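Local coordinates for protein putative dihydrodipicolinate synthase (Thermus thermophilus, PDB 2PCQ) that is of unassigned function but belongs to the dihydrodipicolinate synthase family of TIM-barrel proteins, at residues 209-213 / 214-218; 243-247 / 248-252. One frame throughout, in Å; residues are numbered along the deposited sequence.

Contact 1 (209-213 / 214-218); sequences DHFRE and GRLAE
The imidazole of H210 carries the CB of E218 over the centre of one face, a CH-pi contact 3.6 Å from CB to the ring centroid, and at its edge meets the guanidinium of R215. The two planes stand 82° apart, yet R215 NE and H210 ND1 are nearly in plane for both groups, 2.9 Å apart in a nearly straight bond (169°), which makes ND1 the acceptor and fixes the rotation of the ring. A bend at chi3 (-71°) turns the arginine back over the preceding helix, and CB of E213 lies over one face of its guanidinium, 3.3 Å from R215 NH1. The E213 carboxylate, beyond salt-bridge range, probably adds no more than a general attraction. F211 CD1 and L216 CD2 meet loosely at 4.5 Å, and both side chains pack on L216 of the second subunit. At G214's positive phi a CB would jam against E213 O, hence glycine; its N-H bonds to F211 O (N to O 2.9 Å), while R215 N reaches H210 O at 2.8 Å. A Schellman motif thus ends helix 201-212, and R215 takes the N-cap position of helix 216-247 on the outside of a TIM barrel.

Contact 2 (243-247 / 248-252); sequences QALRH and LGLPA
A244 and L248 meet through the last regular turn of the helix: L248 N donates to A244 O at 3.0 Å, and CG of the same leucine rests 3.3 Å from that oxygen. Small A244 also suits close packing against F269 of helix 266-278. Next, L245 O accepts L250 N at 2.9 Å, with a weak second bond from L248 N. The side chain of L245 divides its contacts: CD2 touches CD1 of L250 at 3.9 Å, while CB lies 3.4 Å from CB of A252, closer than usual for two carbons, at a tight spot where alanine brings just one methyl group. Taken with the bond from G249 N to R246 O, 2.8 Å and well above the carbonyl plane, the L250-L245 link completes a Schellman motif that ends the long helix 216-247. G249 adopts the positive phi of 89° that glycine accepts readily. R246 places its CA 3.5 Å from L250 O in a CA-H...O contact, and its guanidinium, over one face of which lies CA of Q243, runs back to bind the carbonyls of G253 and A261; NE is hydrogen-bonded to a glycerol molecule. H247, with CG anti to the backbone N (chi1 176°), swings outward to meet W266 edge-to-face. Beyond the helix end, the side chain of L250 packs on L24, A27 and L28 of helix 18-28.

Overall arrangement
Helix 216-247 ties the two contacts together: contact 1 sits at its start and contact 2 at its end, so the chain completes the first before it opens the second. Their centres lie about 31 Å apart, and the nearest atoms are still about 20 Å from each other, without touching. The centre of contact 1, a surface turn beside a neighbouring subunit, lies about 24 Å from the centre of the chain; that of contact 2, partly buried and leading toward helix 266-278, about 18 Å. The potassium site at A143 and V148 involves residues of neither contact, whereas a glycerol, probably from the crystallisation liquor, lies about 3 Å from the R246 side chain in contact 2.

Contact 1 (209-213 / 214-218)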
loop_
_atom_site.group_PDB
_atom_site.type_symbol
_atom_site.label_atom_id
_atom_site.label_comp_id
_atom_site.label_asym_id
_atom_site.label_seq_id
_atom_site.Cartn_x
_atom_site.Cartn_y
_atom_site.Cartn_z
ATOM N N ASP A 209 -25.886 -11.819 22.172
ATOM C CA ASP A 209 -26.874 -12.758 22.701
ATOM C C ASP A 209 -27.774 -13.317 21.601
ATOM O O ASP A 209 -28.018 -14.524 21.551
ATOM C CB ASP A 209 -27.741 -12.098 23.780
ATOM C CG ASP A 209 -26.988 -11.869 25.079
ATOM O OD1 ASP A 209 -26.051 -12.643 25.376
ATOM O OD2 ASP A 209 -27.341 -10.924 25.814
ATOM N N HIS A 210 -28.274 -12.444 20.729
ATOM C CA HIS A 210 -29.126 -12.886 19.628
ATOM C C HIS A 210 -28.412 -13.965 18.819
ATOM O O HIS A 210 -28.996 -14.994 18.487
ATOM C CB HIS A 210 -29.467 -11.727 18.685
ATOM C CG HIS A 210 -30.532 -10.808 19.200
ATOM N ND1 HIS A 210 -31.732 -11.263 19.702
ATOM C CD2 HIS A 210 -30.602 -9.456 19.228
ATOM C CE1 HIS A 210 -32.496 -10.232 20.015
ATOM N NE2 HIS A 210 -31.833 -9.123 19.736
ATOM N N PHE A 211 -27.145 -13.723 18.495
ATOM C CA PHE A 211 -26.387 -14.689 17.712
ATOM C C PHE A 211 -26.237 -16.002 18.464
ATOM O O PHE A 211 -26.533 -17.065 17.924
ATOM C CB PHE A 211 -24.997 -14.149 17.362
ATOM C CG PHE A 211 -24.167 -15.118 16.573
ATOM C CD1 PHE A 211 -24.416 -15.330 15.220
ATOM C CD2 PHE A 211 -23.162 -15.857 17.194
ATOM C CE1 PHE A 211 -23.681 -16.270 14.497
ATOM C CE2 PHE A 211 -22.422 -16.798 16.483
ATOM C CZ PHE A 211 -22.680 -17.003 15.133
ATOM N N ARG A 212 -25.771 -15.929 19.707
ATOM C CA ARG A 212 -25.591 -17.126 20.521
ATOM C C ARG A 212 -26.864 -17.953 20.650
ATOM O O ARG A 212 -26.805 -19.179 20.700
ATOM C CB ARG A 212 -25.118 -16.761 21.929
ATOM C CG ARG A 212 -23.642 -16.964 22.167
ATOM C CD ARG A 212 -22.863 -15.743 21.764
ATOM N NE ARG A 212 -21.438 -15.885 22.045
ATOM C CZ ARG A 212 -20.550 -16.400 21.201
ATOM N NH1 ARG A 212 -20.933 -16.831 20.002
ATOM N NH2 ARG A 212 -19.275 -16.471 21.554
ATOM N N GLU A 213 -28.009 -17.279 20.712
ATOM C CA GLU A 213 -29.292 -17.957 20.860
ATOM C C GLU A 213 -29.921 -18.377 19.538
ATOM O O GLU A 213 -31.019 -18.929 19.518
ATOM C CB GLU A 213 -30.270 -17.065 21.628
ATOM C CG GLU A 213 -29.904 -16.856 23.086
ATOM C CD GLU A 213 -29.756 -18.169 23.834
ATOM O OE1 GLU A 213 -30.628 -19.050 23.677
ATOM O OE2 GLU A 213 -28.768 -18.321 24.581
ATOM N N GLY A 214 -29.230 -18.111 18.435
ATOM C CA GLY A 214 -29.757 -18.491 17.139
ATOM C C GLY A 214 -30.801 -17.557 16.555
ATOM O O GLY A 214 -31.417 -17.886 15.542
ATOM N N ARG A 215 -31.018 -16.403 17.183
ATOM C CA ARG A 215 -31.991 -15.434 16.673
ATOM C C ARG A 215 -31.305 -14.584 15.596
ATOM O O ARG A 215 -31.098 -13.378 15.765
ATOM C CB ARG A 215 -32.505 -14.544 17.812
ATOM C CG ARG A 215 -33.225 -15.309 18.928
ATOM C CD ARG A 215 -33.892 -14.362 19.923
ATOM N NE ARG A 215 -32.941 -13.650 20.778
ATOM C CZ ARG A 215 -32.490 -14.105 21.943
ATOM N NH1 ARG A 215 -32.898 -15.279 22.405
ATOM N NH2 ARG A 215 -31.634 -13.386 22.654
ATOM N N LEU A 216 -30.959 -15.234 14.487
ATOM C CA LEU A 216 -30.268 -14.586 13.375
ATOM C C LEU A 216 -30.925 -13.353 12.776
ATOM O O LEU A 216 -30.247 -12.366 12.509
ATOM C CB LEU A 216 -30.002 -15.602 12.261
ATOM C CG LEU A 216 -28.595 -16.205 12.282
ATOM C CD1 LEU A 216 -27.580 -15.110 11.969
ATOM C CD2 LEU A 216 -28.304 -16.830 13.647
ATOM N N ALA A 217 -32.231 -13.405 12.550
ATOM C CA ALA A 217 -32.930 -12.261 11.978
ATOM C C ALA A 217 -32.804 -11.052 12.900
ATOM O O ALA A 217 -32.552 -9.934 12.447
ATOM C CB ALA A 217 -34.400 -12.604 11.750
ATOM N N GLU A 218 -32.975 -11.280 14.199
ATOM C CA GLU A 218 -32.866 -10.203 15.176
ATOM C C GLU A 218 -31.427 -9.693 15.246
ATOM O O GLU A 218 -31.188 -8.502 15.433
ATOM C CB GLU A 218 -33.312 -10.685 16.560
ATOM C CG GLU A 218 -34.794 -11.056 16.648
ATOM C CD GLU A 218 -35.060 -12.529 16.364
ATOM O OE1 GLU A 218 -34.537 -13.063 15.361
ATOM O OE2 GLU A 218 -35.804 -13.155 17.149
#

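Contact 2 (243-247 / 248-252)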
loop_
_atom_site.group_PDB
_atom_site.type_symbol
_atom_site.label_atom_id
_atom_site.label_comp_id
_atom_site.label_asym_id
_atom_site.label_seq_id
_atom_site.Cartn_x
_atom_site.Cartn_y
_atom_site.Cartn_z
ATOM N N GLN A 243 -15.245 12.949 22.701
ATOM C CA GLN A 243 -16.251 13.993 22.576
ATOM C C GLN A 243 -17.644 13.414 22.820
ATOM O O GLN A 243 -18.499 14.065 23.420
ATOM C CB GLN A 243 -16.180 14.647 21.194
ATOM C CG GLN A 243 -17.263 15.700 20.965
ATOM C CD GLN A 243 -17.010 16.540 19.730
ATOM O OE1 GLN A 243 -16.448 16.061 18.743
ATOM N NE2 GLN A 243 -17.437 17.798 19.772
ATOM N N ALA A 244 -17.863 12.184 22.367
ATOM C CA ALA A 244 -19.150 11.516 22.548
ATOM C C ALA A 244 -19.382 11.228 24.028
ATOM O O ALA A 244 -20.472 11.457 24.556
ATOM C CB ALA A 244 -19.185 10.217 21.755
ATOM N N LEU A 245 -18.358 10.721 24.702
ATOM C CA LEU A 245 -18.489 10.426 26.118
ATOM C C LEU A 245 -18.732 11.707 26.910
ATOM O O LEU A 245 -19.564 11.720 27.814
ATOM C CB LEU A 245 -17.245 9.696 26.632
ATOM C CG LEU A 245 -17.158 8.235 26.182
ATOM C CD1 LEU A 245 -15.765 7.688 26.448
ATOM C CD2 LEU A 245 -18.210 7.414 26.917
ATOM N N ARG A 246 -18.019 12.783 26.574
ATOM C CA ARG A 246 -18.218 14.050 27.278
ATOM C C ARG A 246 -19.651 14.520 27.047
ATOM O O ARG A 246 -20.315 14.999 27.963
ATOM C CB ARG A 246 -17.244 15.132 26.790
ATOM C CG ARG A 246 -15.767 14.871 27.113
ATOM C CD ARG A 246 -14.943 16.161 27.048
ATOM N NE ARG A 246 -15.051 16.836 25.757
ATOM C CZ ARG A 246 -14.427 16.450 24.648
ATOM N NH1 ARG A 246 -13.634 15.382 24.664
ATOM N NH2 ARG A 246 -14.599 17.126 23.521
ATOM N N HIS A 247 -20.130 14.362 25.818
ATOM C CA HIS A 247 -21.487 14.769 25.472
ATOM C C HIS A 247 -22.526 14.033 26.316
ATOM O O HIS A 247 -23.557 14.602 26.676
ATOM C CB HIS A 247 -21.745 14.517 23.986
ATOM C CG HIS A 247 -23.145 14.823 23.556
ATOM N ND1 HIS A 247 -24.136 13.866 23.507
ATOM C CD2 HIS A 247 -23.724 15.983 23.169
ATOM C CE1 HIS A 247 -25.264 14.423 23.105
ATOM N NE2 HIS A 247 -25.041 15.708 22.892
ATOM N N LEU A 248 -22.247 12.771 26.630
ATOM C CA LEU A 248 -23.147 11.959 27.439
ATOM C C LEU A 248 -22.941 12.218 28.930
ATOM O O LEU A 248 -23.545 11.558 29.770
ATOM C CB LEU A 248 -22.930 10.472 27.144
ATOM C CG LEU A 248 -23.255 10.016 25.720
ATOM C CD1 LEU A 248 -22.864 8.560 25.554
ATOM C CD2 LEU A 248 -24.742 10.213 25.444
ATOM N N GLY A 249 -22.074 13.171 29.253
ATOM C CA GLY A 249 -21.834 13.502 30.647
ATOM C C GLY A 249 -20.750 12.733 31.382
ATOM O O GLY A 249 -20.574 12.940 32.579
ATOM N N LEU A 250 -20.027 11.849 30.699
ATOM C CA LEU A 250 -18.963 11.096 31.366
ATOM C C LEU A 250 -17.633 11.849 31.269
ATOM O O LEU A 250 -17.372 12.538 30.282
ATOM C CB LEU A 250 -18.836 9.692 30.763
ATOM C CG LEU A 250 -20.007 8.746 31.049
ATOM C CD1 LEU A 250 -19.721 7.372 30.471
ATOM C CD2 LEU A 250 -20.222 8.636 32.547
ATOM N N PRO A 251 -16.776 11.727 32.298
ATOM C CA PRO A 251 -15.471 12.399 32.345
ATOM C C PRO A 251 -14.363 11.779 31.481
ATOM O O PRO A 251 -13.309 11.405 31.996
ATOM C CB PRO A 251 -15.131 12.356 33.833
ATOM C CG PRO A 251 -15.649 11.015 34.231
ATOM C CD PRO A 251 -17.014 10.969 33.543
ATOM N N ALA A 252 -14.593 11.697 30.174
ATOM C CA ALA A 252 -13.613 11.118 29.259
ATOM C C ALA A 252 -12.427 12.037 28.985
ATOM O O ALA A 252 -11.378 11.589 28.523
ATOM C CB ALA A 252 -14.287 10.744 27.947
#